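Local coordinates for hypothetical protein, IPT/TIG domain protein (Bacteroides ovatus, PDB 4HW6) that is of unknown function but, as an IPT/TIG domain joined to a six-bladed beta-propeller, probably acts as an auxiliary carbohydrate or nutrient binder, at residues A[27-32]-A[104-109]; A[33-38]-A[70-75]; A[230-235]-A[243-248]; A[274-279]-A[287-292]. All blocks are in the same frame, centred on the assembly; numbering follows the deposited sequence. Where two conformers were deposited one is given.

Interaction 1: A[27-32]-A[104-109]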
loop_
_atom_site.group_PDB
_atom_site.type_symbol
_atom_site.label_atom_id
_atom_site.label_comp_id
_atom_site.label_asym_id
_atom_site.label_seq_id
_atom_site.Cartn_x
_atom_site.Cartn_y
_atom_site.Cartn_z
ATOM N N PRO A 27 27.844 8.860 -15.892
ATOM C CA PRO A 27 27.496 9.844 -14.862
ATOM C C PRO A 27 27.474 9.203 -13.455
ATOM O O PRO A 27 27.497 7.975 -13.333
ATOM C CB PRO A 27 26.096 10.320 -15.288
ATOM C CG PRO A 27 25.530 9.193 -16.101
ATOM C CD PRO A 27 26.694 8.491 -16.737
ATOM N N THR A 28 27.421 10.023 -12.408
ATOM C CA THR A 28 27.445 9.506 -11.028
ATOM C C THR A 28 26.037 9.099 -10.556
ATOM O O THR A 28 25.851 8.553 -9.460
ATOM C CB THR A 28 28.029 10.557 -10.075
ATOM O OG1 THR A 28 27.341 11.797 -10.264
ATOM C CG2 THR A 28 29.504 10.766 -10.360
ATOM N N GLU A 29 25.044 9.370 -11.394
ATOM C CA GLU A 29 23.662 9.051 -11.084
ATOM C C GLU A 29 22.896 8.794 -12.369
ATOM O O GLU A 29 23.345 9.142 -13.450
ATOM C CB GLU A 29 23.025 10.211 -10.339
ATOM C CG GLU A 29 22.877 11.456 -11.195
ATOM C CD GLU A 29 23.397 12.688 -10.503
ATOM O OE1 GLU A 29 24.625 12.753 -10.248
ATOM O OE2 GLU A 29 22.575 13.595 -10.229
ATOM N N GLY A 30 21.737 8.169 -12.246
ATOM C CA GLY A 30 20.902 7.929 -13.404
ATOM C C GLY A 30 19.854 6.865 -13.174
ATOM O O GLY A 30 19.837 6.176 -12.150
ATOM N N ARG A 31 19.000 6.731 -14.176
ATOM C CA ARG A 31 17.862 5.822 -14.147
ATOM C C ARG A 31 18.205 4.574 -14.966
ATOM O O ARG A 31 19.244 4.529 -15.641
ATOM C CB ARG A 31 16.601 6.523 -14.689
ATOM C CG ARG A 31 16.845 7.736 -15.594
ATOM C CD ARG A 31 15.542 8.352 -16.111
ATOM N NE ARG A 31 14.592 7.290 -16.423
ATOM C CZ ARG A 31 13.646 6.837 -15.599
ATOM N NH1 ARG A 31 13.459 7.386 -14.395
ATOM N NH2 ARG A 31 12.880 5.823 -15.990
ATOM N N LYS A 32 17.342 3.567 -14.900
ATOM C CA LYS A 32 17.520 2.343 -15.682
ATOM C C LYS A 32 17.661 2.668 -17.165
ATOM O O LYS A 32 16.950 3.526 -17.700
ATOM C CB LYS A 32 16.358 1.362 -15.448
ATOM C CG LYS A 32 15.006 1.818 -15.969
ATOM C CD LYS A 32 13.879 0.931 -15.452
ATOM C CE LYS A 32 12.531 1.388 -15.986
ATOM N NZ LYS A 32 12.419 1.179 -17.453
ATOM N N ASP A 104 24.280 6.511 -7.762
ATOM C CA ASP A 104 23.009 7.048 -7.248
ATOM C C ASP A 104 21.891 6.702 -8.227
ATOM O O ASP A 104 21.625 7.414 -9.191
ATOM C CB ASP A 104 23.095 8.557 -7.006
ATOM C CG ASP A 104 21.791 9.153 -6.468
ATOM O OD1 ASP A 104 20.836 8.406 -6.151
ATOM O OD2 ASP A 104 21.725 10.392 -6.357
ATOM N N TYR A 105 21.242 5.585 -7.955
ATOM C CA TYR A 105 20.181 5.082 -8.797
ATOM C C TYR A 105 18.915 5.891 -8.584
ATOM O O TYR A 105 18.434 6.015 -7.467
ATOM C CB TYR A 105 19.931 3.612 -8.478
ATOM C CG TYR A 105 18.788 3.007 -9.251
ATOM C CD1 TYR A 105 18.874 2.825 -10.621
ATOM C CD2 TYR A 105 17.626 2.602 -8.613
ATOM C CE1 TYR A 105 17.828 2.265 -11.335
ATOM C CE2 TYR A 105 16.587 2.030 -9.320
ATOM C CZ TYR A 105 16.690 1.870 -10.679
ATOM O OH TYR A 105 15.646 1.309 -11.375
ATOM N N GLN A 106 18.406 6.456 -9.675
ATOM C CA GLN A 106 17.233 7.297 -9.645
ATOM C C GLN A 106 16.086 6.544 -10.279
ATOM O O GLN A 106 16.266 5.803 -11.242
ATOM C CB GLN A 106 17.474 8.592 -10.407
ATOM C CG GLN A 106 18.601 9.438 -9.832
ATOM C CD GLN A 106 18.908 10.638 -10.695
ATOM O OE1 GLN A 106 18.829 10.570 -11.927
ATOM N NE2 GLN A 106 19.270 11.744 -10.055
ATOM N N TYR A 107 14.901 6.742 -9.723
ATOM C CA TYR A 107 13.731 6.048 -10.194
ATOM C C TYR A 107 12.493 6.795 -9.718
ATOM O O TYR A 107 12.468 7.373 -8.618
ATOM C CB TYR A 107 13.681 4.626 -9.625
ATOM C CG TYR A 107 13.651 4.633 -8.122
ATOM C CD1 TYR A 107 14.822 4.704 -7.392
ATOM C CD2 TYR A 107 12.448 4.633 -7.426
ATOM C CE1 TYR A 107 14.806 4.745 -6.013
ATOM C CE2 TYR A 107 12.422 4.670 -6.049
ATOM C CZ TYR A 107 13.607 4.728 -5.346
ATOM O OH TYR A 107 13.604 4.759 -3.975
ATOM N N ASN A 108 11.484 6.713 -10.567
ATOM C CA ASN A 108 10.162 7.230 -10.268
ATOM C C ASN A 108 9.257 6.112 -9.786
ATOM O O ASN A 108 9.481 4.930 -10.087
ATOM C CB ASN A 108 9.561 7.855 -11.516
ATOM C CG ASN A 108 10.331 9.075 -11.976
ATOM O OD1 ASN A 108 10.474 9.310 -13.174
ATOM N ND2 ASN A 108 10.845 9.853 -11.019
ATOM N N TYR A 109 8.239 6.497 -9.039
ATOM C CA TYR A 109 7.194 5.583 -8.649
ATOM C C TYR A 109 6.180 5.616 -9.751
ATOM O O TYR A 109 5.909 6.665 -10.329
ATOM C CB TYR A 109 6.596 6.004 -7.328
ATOM C CG TYR A 109 7.504 5.694 -6.177
ATOM C CD1 TYR A 109 8.601 6.504 -5.905
ATOM C CD2 TYR A 109 7.292 4.581 -5.376
ATOM C CE1 TYR A 109 9.449 6.224 -4.855
ATOM C CE2 TYR A 109 8.144 4.295 -4.319
ATOM C CZ TYR A 109 9.218 5.123 -4.073
ATOM O OH TYR A 109 10.069 4.864 -3.033
HETATM O O HOH W 1 15.154 3.835 -13.233
#
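Parallel strand pairing closes one edge of the Ig-like IPT/TIG domain, the short strand 104-105 running beside the end of strand 21-30 with Glu29 opposite Asp104 and Gly30 opposite Tyr105. Asp104 N bonds to Thr28 O, Gly30 N to Asp104 O, and Gln106 N to Gly30 O; the last is nearly straight (172°), though its donor stands above the carbonyl plane. Gln106 buries the most surface. With CG anti to the carbonyl carbon (chi1 -61°) and the chain extended beyond it, its amide lies along Gly30, OE1 3.7 Å from Gly30 CA. NE2 reaches Glu29 CG at 3.8 Å, the amide turned almost perpendicular to the carboxylate. An alanine here would remove that amide and would probably leave Gly30 and the stem of Glu29 less covered. Arg31 comes next: its CB rests 3.5 Å from Gln106 O, and a bend at chi3 carries NH1 to 3.8 Å from Asn108 OD1. The charge has its stronger partner in Glu432, near the chain's C-terminus, a salt bridge made through NH2. Asp104 meets Glu29 stem to stem, CB to CB 3.7 Å, while Glu29 OE1 accepts a bond from Thr28 OG1. Where the pairing ends, one water takes the N-H of Lys32 (2.8 Å from Lys32 N), donates to Gln106 O (3.0 Å), and also bonds to Tyr105 OH.

Interaction 2: A[33-38]-A[70-75]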
loop_
_atom_site.group_PDB
_atom_site.type_symbol
_atom_site.label_atom_id
_atom_site.label_comp_id
_atom_site.label_asym_id
_atom_site.label_seq_id
_atom_site.Cartn_x
_atom_site.Cartn_y
_atom_site.Cartn_z
ATOM N N GLY A 33 18.611 2.008 -17.819
ATOM C CA GLY A 33 18.912 2.285 -19.214
ATOM C C GLY A 33 19.972 3.359 -19.419
ATOM O O GLY A 33 20.355 3.622 -20.546
ATOM N N THR A 34 20.439 3.992 -18.343
ATOM C CA THR A 34 21.484 5.023 -18.445
ATOM C C THR A 34 22.787 4.360 -18.873
ATOM O O THR A 34 23.186 3.364 -18.251
ATOM C CB THR A 34 21.781 5.683 -17.077
ATOM O OG1 THR A 34 20.672 6.474 -16.658
ATOM C CG2 THR A 34 23.065 6.574 -17.128
ATOM N N ARG A 35 23.427 4.878 -19.923
ATOM C CA ARG A 35 24.766 4.410 -20.271
ATOM C C ARG A 35 25.760 4.939 -19.244
ATOM O O ARG A 35 25.866 6.156 -19.012
ATOM C CB ARG A 35 25.169 4.806 -21.695
ATOM C CG ARG A 35 24.667 3.825 -22.748
ATOM C CD ARG A 35 23.296 4.211 -23.278
ATOM N NE ARG A 35 22.589 3.102 -23.923
ATOM C CZ ARG A 35 22.938 2.570 -25.085
ATOM N NH1 ARG A 35 23.998 3.030 -25.728
ATOM N NH2 ARG A 35 22.243 1.566 -25.590
ATOM N N VAL A 36 26.471 4.020 -18.602
ATOM C CA VAL A 36 27.454 4.398 -17.606
ATOM C C VAL A 36 28.828 3.946 -18.066
ATOM O O VAL A 36 29.020 2.775 -18.408
ATOM C CB VAL A 36 27.154 3.744 -16.256
ATOM C CG1 VAL A 36 28.157 4.199 -15.219
ATOM C CG2 VAL A 36 25.731 4.063 -15.816
ATOM N N VAL A 37 29.781 4.871 -18.053
ATOM C CA VAL A 37 31.175 4.528 -18.293
ATOM C C VAL A 37 31.849 4.314 -16.945
ATOM O O VAL A 37 31.804 5.197 -16.080
ATOM C CB VAL A 37 31.908 5.602 -19.126
ATOM C CG1 VAL A 37 33.365 5.195 -19.347
ATOM C CG2 VAL A 37 31.186 5.792 -20.451
ATOM N N VAL A 38 32.434 3.130 -16.757
ATOM C CA VAL A 38 33.159 2.805 -15.528
ATOM C C VAL A 38 34.658 2.872 -15.828
ATOM O O VAL A 38 35.099 2.364 -16.863
ATOM C CB VAL A 38 32.718 1.419 -14.999
ATOM C CG1 VAL A 38 33.478 1.053 -13.729
ATOM C CG2 VAL A 38 31.197 1.411 -14.780
ATOM N N LEU A 70 31.899 0.459 -20.932
ATOM C CA LEU A 70 30.598 1.073 -21.087
ATOM C C LEU A 70 29.543 0.023 -20.786
ATOM O O LEU A 70 29.567 -1.072 -21.366
ATOM C CB LEU A 70 30.422 1.585 -22.520
ATOM C CG LEU A 70 29.080 2.223 -22.912
ATOM C CD1 LEU A 70 28.851 3.519 -22.151
ATOM C CD2 LEU A 70 29.013 2.475 -24.413
ATOM N N CYS A 71 28.617 0.349 -19.888
ATOM C CA CYS A 71 27.546 -0.572 -19.545
ATOM C C CYS A 71 26.215 0.177 -19.418
ATOM O O CYS A 71 26.166 1.413 -19.524
ATOM C CB CYS A 71 27.896 -1.348 -18.264
ATOM S SG CYS A 71 27.833 -0.330 -16.782
ATOM N N ILE A 72 25.142 -0.586 -19.259
ATOM C CA ILE A 72 23.795 -0.042 -19.147
ATOM C C ILE A 72 23.258 -0.318 -17.754
ATOM O O ILE A 72 23.198 -1.479 -17.306
ATOM C CB ILE A 72 22.866 -0.675 -20.206
ATOM C CG1 ILE A 72 23.374 -0.360 -21.614
ATOM C CG2 ILE A 72 21.424 -0.189 -20.060
ATOM C CD1 ILE A 72 22.534 -1.018 -22.695
ATOM N N CYS A 73 22.864 0.742 -17.056
ATOM C CA CYS A 73 22.327 0.613 -15.706
ATOM C C CYS A 73 21.043 -0.233 -15.700
ATOM O O CYS A 73 20.120 0.039 -16.469
ATOM C CB CYS A 73 22.001 1.993 -15.128
ATOM S SG CYS A 73 21.498 1.909 -13.401
ATOM N N PRO A 74 20.982 -1.255 -14.829
ATOM C CA PRO A 74 19.805 -2.109 -14.734
ATOM C C PRO A 74 18.734 -1.484 -13.843
ATOM O O PRO A 74 19.014 -0.523 -13.126
ATOM C CB PRO A 74 20.362 -3.355 -14.049
ATOM C CG PRO A 74 21.369 -2.801 -13.110
ATOM C CD PRO A 74 22.028 -1.678 -13.874
ATOM N N SER A 75 17.528 -2.027 -13.856
ATOM C CA SER A 75 16.538 -1.598 -12.876
ATOM C C SER A 75 16.922 -2.205 -11.525
ATOM O O SER A 75 17.719 -3.149 -11.455
ATOM C CB SER A 75 15.118 -1.999 -13.298
ATOM O OG SER A 75 15.044 -3.383 -13.533
#
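The guanidinium of Arg35 is the one flat side-chain group in this contact, and its NH2 lies 3.9 Å from Ile72 CD1; the two side chains run side by side, pointing the same way. The peptide groups are the other flat elements. Gly33 N, Cys73 N and Cys71 N approach Cys73 O, Thr34 O and Val36 O in the planes of those carbonyls, whereas Val36 N stands 25° out of the plane of Cys71 O. All four bonds are short and close to straight, Gly33 N to Cys73 O (2.8 Å) reaching 179°. Val36 and Cys71 form the hydrogen-bonded antiparallel pair, flanked by the non-hydrogen-bonded pairs Arg35-Ile72 and Val37-Leu70. Leu70, its CG anti to the backbone N, sends CD1 obliquely across to Val37 CG2 at 3.7 Å and also to Arg35 CB. Ile72 CG2 sits 3.6 Å from Gly33 CA, where the backbone angles would press any side chain against the preceding carbonyl. On the other face Cys71 SG, held between backbone N and carbonyl carbon (chi1 71°), meets Val36 CB at 4.2 Å. In the IPT/TIG sheet, strand 35-41 lies between 21-30 and 68-72, and 57-64 follows. Ile62 of that last strand touches Arg35 and Leu70, while Phe25 of strand 21-30 and the loop residue Phe103 pack on Val36, and Phe103 and Tyr105 (strand 104-105) on Cys73.

Interaction 3: A[230-235]-A[243-248]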
loop_
_atom_site.group_PDB
_atom_site.type_symbol
_atom_site.label_atom_id
_atom_site.label_comp_id
_atom_site.label_asym_id
_atom_site.label_seq_id
_atom_site.Cartn_x
_atom_site.Cartn_y
_atom_site.Cartn_z
ATOM N N ALA A 230 -23.994 -1.051 11.010
ATOM C CA ALA A 230 -22.579 -0.911 11.349
ATOM C C ALA A 230 -21.721 -0.715 10.116
ATOM O O ALA A 230 -21.942 -1.378 9.073
ATOM C CB ALA A 230 -22.091 -2.098 12.197
ATOM N N LYS A 231 -20.704 0.156 10.246
ATOM C CA LYS A 231 -19.910 0.614 9.099
ATOM C C LYS A 231 -18.404 0.332 9.112
ATOM O O LYS A 231 -17.767 0.319 8.060
ATOM C CB LYS A 231 -20.072 2.130 8.947
ATOM C CG LYS A 231 -21.492 2.603 8.703
ATOM C CD LYS A 231 -22.087 1.991 7.449
ATOM C CE LYS A 231 -23.408 2.635 7.059
ATOM N NZ LYS A 231 -23.791 2.187 5.693
ATOM N N THR A 232 -17.839 0.134 10.287
ATOM C CA THR A 232 -16.380 0.111 10.449
ATOM C C THR A 232 -16.014 -0.655 11.708
ATOM O O THR A 232 -16.839 -0.800 12.610
ATOM C CB THR A 232 -15.778 1.550 10.445
ATOM O OG1 THR A 232 -14.339 1.506 10.397
ATOM C CG2 THR A 232 -16.218 2.369 11.647
ATOM N N CYS A 233 -14.801 -1.202 11.735
ATOM C CA CYS A 233 -14.286 -1.962 12.894
ATOM C C CYS A 233 -12.793 -1.660 13.089
ATOM O O CYS A 233 -11.935 -2.223 12.415
ATOM C CB CYS A 233 -14.501 -3.473 12.752
ATOM S SG CYS A 233 -13.931 -4.261 11.224
ATOM N N ALA A 234 -12.498 -0.775 14.022
ATOM C CA ALA A 234 -11.133 -0.337 14.263
ATOM C C ALA A 234 -10.655 -0.924 15.584
ATOM O O ALA A 234 -11.170 -0.587 16.651
ATOM C CB ALA A 234 -11.069 1.177 14.295
ATOM N N VAL A 235 -9.655 -1.792 15.499
ATOM C CA VAL A 235 -9.146 -2.510 16.655
ATOM C C VAL A 235 -8.012 -1.723 17.286
ATOM O O VAL A 235 -6.974 -1.524 16.660
ATOM C CB VAL A 235 -8.634 -3.909 16.292
ATOM C CG1 VAL A 235 -8.062 -4.610 17.525
ATOM C CG2 VAL A 235 -9.755 -4.745 15.698
ATOM N N TYR A 243 -13.727 -0.750 17.872
ATOM C CA TYR A 243 -14.466 0.504 17.815
ATOM C C TYR A 243 -15.259 0.584 16.530
ATOM O O TYR A 243 -14.740 0.301 15.450
ATOM C CB TYR A 243 -13.525 1.718 17.966
ATOM C CG TYR A 243 -12.874 1.828 19.352
ATOM C CD1 TYR A 243 -11.812 0.985 19.729
ATOM C CD2 TYR A 243 -13.303 2.786 20.277
ATOM C CE1 TYR A 243 -11.210 1.089 20.981
ATOM C CE2 TYR A 243 -12.712 2.889 21.547
ATOM C CZ TYR A 243 -11.652 2.044 21.880
ATOM O OH TYR A 243 -11.064 2.133 23.128
ATOM N N TYR A 244 -16.536 0.969 16.643
ATOM C CA TYR A 244 -17.414 1.003 15.489
ATOM C C TYR A 244 -18.428 2.133 15.527
ATOM O O TYR A 244 -18.600 2.789 16.554
ATOM C CB TYR A 244 -18.113 -0.339 15.297
ATOM C CG TYR A 244 -19.079 -0.770 16.394
ATOM C CD1 TYR A 244 -18.628 -1.353 17.583
ATOM C CD2 TYR A 244 -20.453 -0.622 16.232
ATOM C CE1 TYR A 244 -19.521 -1.779 18.555
ATOM C CE2 TYR A 244 -21.348 -1.038 17.208
ATOM C CZ TYR A 244 -20.885 -1.635 18.356
ATOM O OH TYR A 244 -21.773 -2.039 19.341
ATOM N N THR A 245 -19.062 2.369 14.371
ATOM C CA THR A 245 -20.191 3.264 14.268
ATOM C C THR A 245 -21.394 2.514 13.699
ATOM O O THR A 245 -21.238 1.474 13.041
ATOM C CB THR A 245 -19.914 4.502 13.361
ATOM O OG1 THR A 245 -19.763 4.092 11.994
ATOM C CG2 THR A 245 -18.669 5.261 13.796
ATOM N N ARG A 246 -22.576 3.033 14.021
ATOM C CA ARG A 246 -23.862 2.576 13.490
ATOM C C ARG A 246 -24.633 3.737 12.875
ATOM O O ARG A 246 -24.702 4.826 13.435
ATOM C CB ARG A 246 -24.732 2.023 14.614
ATOM C CG ARG A 246 -24.220 0.743 15.252
ATOM C CD ARG A 246 -25.129 0.337 16.387
ATOM N NE ARG A 246 -25.083 1.341 17.450
ATOM C CZ ARG A 246 -25.940 1.477 18.453
ATOM N NH1 ARG A 246 -27.002 0.687 18.584
ATOM N NH2 ARG A 246 -25.740 2.445 19.343
ATOM N N TYR A 247 -25.259 3.479 11.734
ATOM C CA TYR A 247 -25.948 4.500 10.968
ATOM C C TYR A 247 -26.850 5.415 11.775
ATOM O O TYR A 247 -26.823 6.626 11.579
ATOM C CB TYR A 247 -26.725 3.832 9.828
ATOM C CG TYR A 247 -27.391 4.794 8.869
ATOM C CD1 TYR A 247 -28.660 5.279 9.116
ATOM C CD2 TYR A 247 -26.759 5.182 7.683
ATOM C CE1 TYR A 247 -29.272 6.145 8.240
ATOM C CE2 TYR A 247 -27.358 6.062 6.813
ATOM C CZ TYR A 247 -28.605 6.543 7.085
ATOM O OH TYR A 247 -29.234 7.431 6.210
ATOM N N HIS A 248 -27.652 4.850 12.680
ATOM C CA HIS A 248 -28.671 5.633 13.357
ATOM C C HIS A 248 -28.266 6.303 14.674
ATOM O O HIS A 248 -29.129 6.842 15.379
ATOM C CB HIS A 248 -29.892 4.769 13.594
ATOM C CG HIS A 248 -30.616 4.417 12.341
ATOM N ND1 HIS A 248 -31.364 5.340 11.639
ATOM C CD2 HIS A 248 -30.699 3.249 11.651
ATOM C CE1 HIS A 248 -31.895 4.749 10.579
ATOM N NE2 HIS A 248 -31.519 3.480 10.568
#
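Tyr243 opens the pairing, its N-H and carbonyl both bonded to Ala234 in an antiparallel hydrogen-bonded pair of the hairpin 234-235/242-244. Tyr243 N to Ala234 O is the shorter bond at 2.8 Å. With CG beside the backbone N (chi1 -67°), the Tyr243 ring turns its edge to the same carbonyl, CD1 3.5 Å from Ala234 O; beyond it, Tyr243 OH bonds to Asn239. Tyr244 CB comes tightly against Thr232 O, only 3.0 Å away. Its CG takes the crowded position between backbone N and carbonyl carbon, and the ring leads away from 230-235. Between the two ladders the backbones separate and the register slips by one residue. Thr232 O and Thr245 N are buried there without a hydrogen-bonding partner. Thr245 packs OG1 against Lys231 CB at 3.6 Å, the two side chains crossing at about a right angle, while Thr232 CG2 lies obliquely across from it. Thr245 O receives Lys231 N at 3.1 Å, a bent bond (147°) whose donor stands above the carbonyl plane. Arg246 pairs by backbone with Ala230, but its side chain points away and forms a salt bridge with Glu264. Tyr247 offers its ring edge, CD2 4.3 Å from Lys231 CE; Lys231 NZ itself is held by Asp200 and Asn275. In the propeller the segment 230-235 is wedged between blades: Thr232 OG1 bonds to Asp186 on one side and Ile278 N on the other, Cys233 packs on strand 195-199, and Ala234 faces strand 276-280.

Interaction 4: A[274-279]-A[287-292]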
loop_
_atom_site.group_PDB
_atom_site.type_symbol
_atom_site.label_atom_id
_atom_site.label_comp_id
_atom_site.label_asym_id
_atom_site.label_seq_id
_atom_site.Cartn_x
_atom_site.Cartn_y
_atom_site.Cartn_z
ATOM N N SER A 274 -24.340 8.151 7.969
ATOM C CA SER A 274 -23.328 8.257 6.930
ATOM C C SER A 274 -22.283 7.167 7.165
ATOM O O SER A 274 -22.295 6.499 8.206
ATOM C CB SER A 274 -22.671 9.669 6.993
ATOM O OG SER A 274 -21.962 9.979 5.803
ATOM N N ASN A 275 -21.402 6.964 6.195
ATOM C CA ASN A 275 -20.367 5.972 6.322
ATOM C C ASN A 275 -19.174 6.629 7.008
ATOM O O ASN A 275 -18.818 7.777 6.685
ATOM C CB ASN A 275 -19.914 5.483 4.936
ATOM C CG ASN A 275 -20.833 4.439 4.332
ATOM O OD1 ASN A 275 -21.878 4.112 4.882
ATOM N ND2 ASN A 275 -20.441 3.920 3.178
ATOM N N PHE A 276 -18.537 5.894 7.912
ATOM C CA PHE A 276 -17.296 6.337 8.532
ATOM C C PHE A 276 -16.310 5.188 8.455
ATOM O O PHE A 276 -16.703 4.031 8.408
ATOM C CB PHE A 276 -17.522 6.738 10.005
ATOM C CG PHE A 276 -18.528 7.833 10.169
ATOM C CD1 PHE A 276 -18.179 9.150 9.910
ATOM C CD2 PHE A 276 -19.844 7.551 10.530
ATOM C CE1 PHE A 276 -19.125 10.162 10.002
ATOM C CE2 PHE A 276 -20.773 8.558 10.641
ATOM C CZ PHE A 276 -20.414 9.873 10.382
ATOM N N HIS A 277 -15.036 5.530 8.479
ATOM C CA HIS A 277 -13.970 4.545 8.583
ATOM C C HIS A 277 -12.993 5.060 9.603
ATOM O O HIS A 277 -12.428 6.141 9.442
ATOM C CB HIS A 277 -13.269 4.353 7.249
ATOM C CG HIS A 277 -12.255 3.256 7.263
ATOM N ND1 HIS A 277 -12.590 1.936 7.474
ATOM C CD2 HIS A 277 -10.909 3.289 7.129
ATOM C CE1 HIS A 277 -11.489 1.205 7.466
ATOM N NE2 HIS A 277 -10.453 2.005 7.260
ATOM N N ILE A 278 -12.784 4.266 10.641
ATOM C CA ILE A 278 -11.896 4.631 11.744
ATOM C C ILE A 278 -10.595 3.859 11.607
ATOM O O ILE A 278 -10.612 2.667 11.329
ATOM C CB ILE A 278 -12.574 4.350 13.092
ATOM C CG1 ILE A 278 -13.831 5.225 13.253
ATOM C CG2 ILE A 278 -11.613 4.665 14.263
ATOM C CD1 ILE A 278 -14.704 4.856 14.439
ATOM N N VAL A 279 -9.470 4.555 11.757
ATOM C CA VAL A 279 -8.158 3.928 11.695
ATOM C C VAL A 279 -7.298 4.424 12.865
ATOM O O VAL A 279 -7.030 5.630 12.981
ATOM C CB VAL A 279 -7.396 4.233 10.366
ATOM C CG1 VAL A 279 -6.156 3.366 10.291
ATOM C CG2 VAL A 279 -8.280 4.052 9.119
ATOM N N ALA A 287 -6.990 8.091 16.864
ATOM C CA ALA A 287 -7.457 7.524 15.588
ATOM C C ALA A 287 -7.919 8.641 14.674
ATOM O O ALA A 287 -8.377 9.661 15.138
ATOM C CB ALA A 287 -8.615 6.556 15.820
ATOM N N TYR A 288 -7.854 8.416 13.375
ATOM C CA TYR A 288 -8.627 9.198 12.435
ATOM C C TYR A 288 -10.009 8.601 12.236
ATOM O O TYR A 288 -10.186 7.375 12.193
ATOM C CB TYR A 288 -7.936 9.305 11.080
ATOM C CG TYR A 288 -6.784 10.288 11.007
ATOM C CD1 TYR A 288 -6.858 11.550 11.573
ATOM C CD2 TYR A 288 -5.621 9.950 10.353
ATOM C CE1 TYR A 288 -5.778 12.448 11.495
ATOM C CE2 TYR A 288 -4.546 10.823 10.266
ATOM C CZ TYR A 288 -4.624 12.066 10.836
ATOM O OH TYR A 288 -3.565 12.936 10.782
ATOM N N ILE A 289 -10.979 9.487 12.101
ATOM C CA ILE A 289 -12.303 9.166 11.658
ATOM C C ILE A 289 -12.516 9.803 10.286
ATOM O O ILE A 289 -12.605 11.051 10.157
ATOM C CB ILE A 289 -13.387 9.712 12.609
ATOM C CG1 ILE A 289 -13.080 9.395 14.078
ATOM C CG2 ILE A 289 -14.761 9.168 12.201
ATOM C CD1 ILE A 289 -13.913 10.222 15.040
ATOM N N ILE A 290 -12.535 8.956 9.259
ATOM C CA ILE A 290 -12.792 9.397 7.908
ATOM C C ILE A 290 -14.293 9.502 7.688
ATOM O O ILE A 290 -15.003 8.506 7.855
ATOM C CB ILE A 290 -12.165 8.473 6.869
ATOM C CG1 ILE A 290 -10.655 8.280 7.144
ATOM C CG2 ILE A 290 -12.380 9.059 5.475
ATOM C CD1 ILE A 290 -9.996 7.271 6.218
ATOM N N TYR A 291 -14.777 10.711 7.384
ATOM C CA TYR A 291 -16.188 10.939 7.103
ATOM C C TYR A 291 -16.344 10.681 5.613
ATOM O O TYR A 291 -16.196 11.572 4.779
ATOM C CB TYR A 291 -16.619 12.370 7.449
ATOM C CG TYR A 291 -16.849 12.710 8.896
ATOM C CD1 TYR A 291 -16.066 12.185 9.925
ATOM C CD2 TYR A 291 -17.868 13.598 9.247
ATOM C CE1 TYR A 291 -16.308 12.510 11.259
ATOM C CE2 TYR A 291 -18.104 13.948 10.570
ATOM C CZ TYR A 291 -17.309 13.419 11.577
ATOM O OH TYR A 291 -17.568 13.768 12.900
ATOM N N ASN A 292 -16.592 9.420 5.256
ATOM C CA ASN A 292 -16.594 9.031 3.854
ATOM C C ASN A 292 -17.594 9.790 3.000
ATOM O O ASN A 292 -17.318 10.095 1.856
ATOM C CB ASN A 292 -16.866 7.517 3.684
ATOM C CG ASN A 292 -16.024 6.639 4.587
ATOM O OD1 ASN A 292 -16.564 5.824 5.325
ATOM N ND2 ASN A 292 -14.693 6.780 4.525
HETATM O O HOH W 2 -16.802 3.197 5.713
#
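Phe276 and Tyr291 meet as a T-shaped pair at the open end of the hairpin, away from its turn, ring planes 80° apart and centroids separated by 4.8 Å. The edge of Phe276 does the touching, CE1 standing over the centre of the Tyr291 face. Both side chains turn CG beside their own backbone N, so they leave the sheet together; next along, Ile289 CG2 fills in against Phe276 CD1 at 4.1 Å. Ile278 CG2 extends this apolar row to Ala287 CB. On the other face His277 presents its edge, CD2 4.2 Å from Ile290 CD1. Beneath these side chains, His277 with Ile290 and Val279 with Tyr288 are hydrogen-bonded antiparallel pairs, Ile290 N to His277 O being the shortest bond at 2.8 Å. Past Tyr291, Asn292 N makes only a weak bond to Asn275 O. A water links Phe276 O to Asn292 OD1, 2.7 Å from the latter, and Asn292 ND2 is fixed by Pro337 O. Farther out, Asp270 holds Tyr291 OH and Tyr298 stacks on the Tyr291 ring. An alanine in place of Tyr291 would lose the ring face that meets Phe276 and the bond to Asp270, and would probably loosen this end of the hairpin. Strands 276-280 and 286-291 are the first two of a four-stranded antiparallel sheet, completed by 296-301 and 313-315, which is one blade of the beta-propeller.

How the interactions relate
Interactions 1 and 2 belong to one sheet of the IPT/TIG domain, held through the neighbouring strands 21-30 and 35-41 respectively; interaction 2 is nested in the chain loop that interaction 1 closes. Interactions 3 and 4 lie on the opposite side of the chain's centre, in successive propeller sheets whose first strands touch, their centres about 9 Å apart; about 39 Å separates the centres of 1 and 4. Chemistry follows place. Interaction 1, at the surface, is parallel and edged with charged and amide groups; interaction 2 is partly buried and mainly aliphatic. The two buried hairpins differ too: 230-235/243-248 is irregular and shifts register, whereas 274-279/287-292 keeps continuous pairing and adds a T-shaped aromatic pair to an aliphatic row.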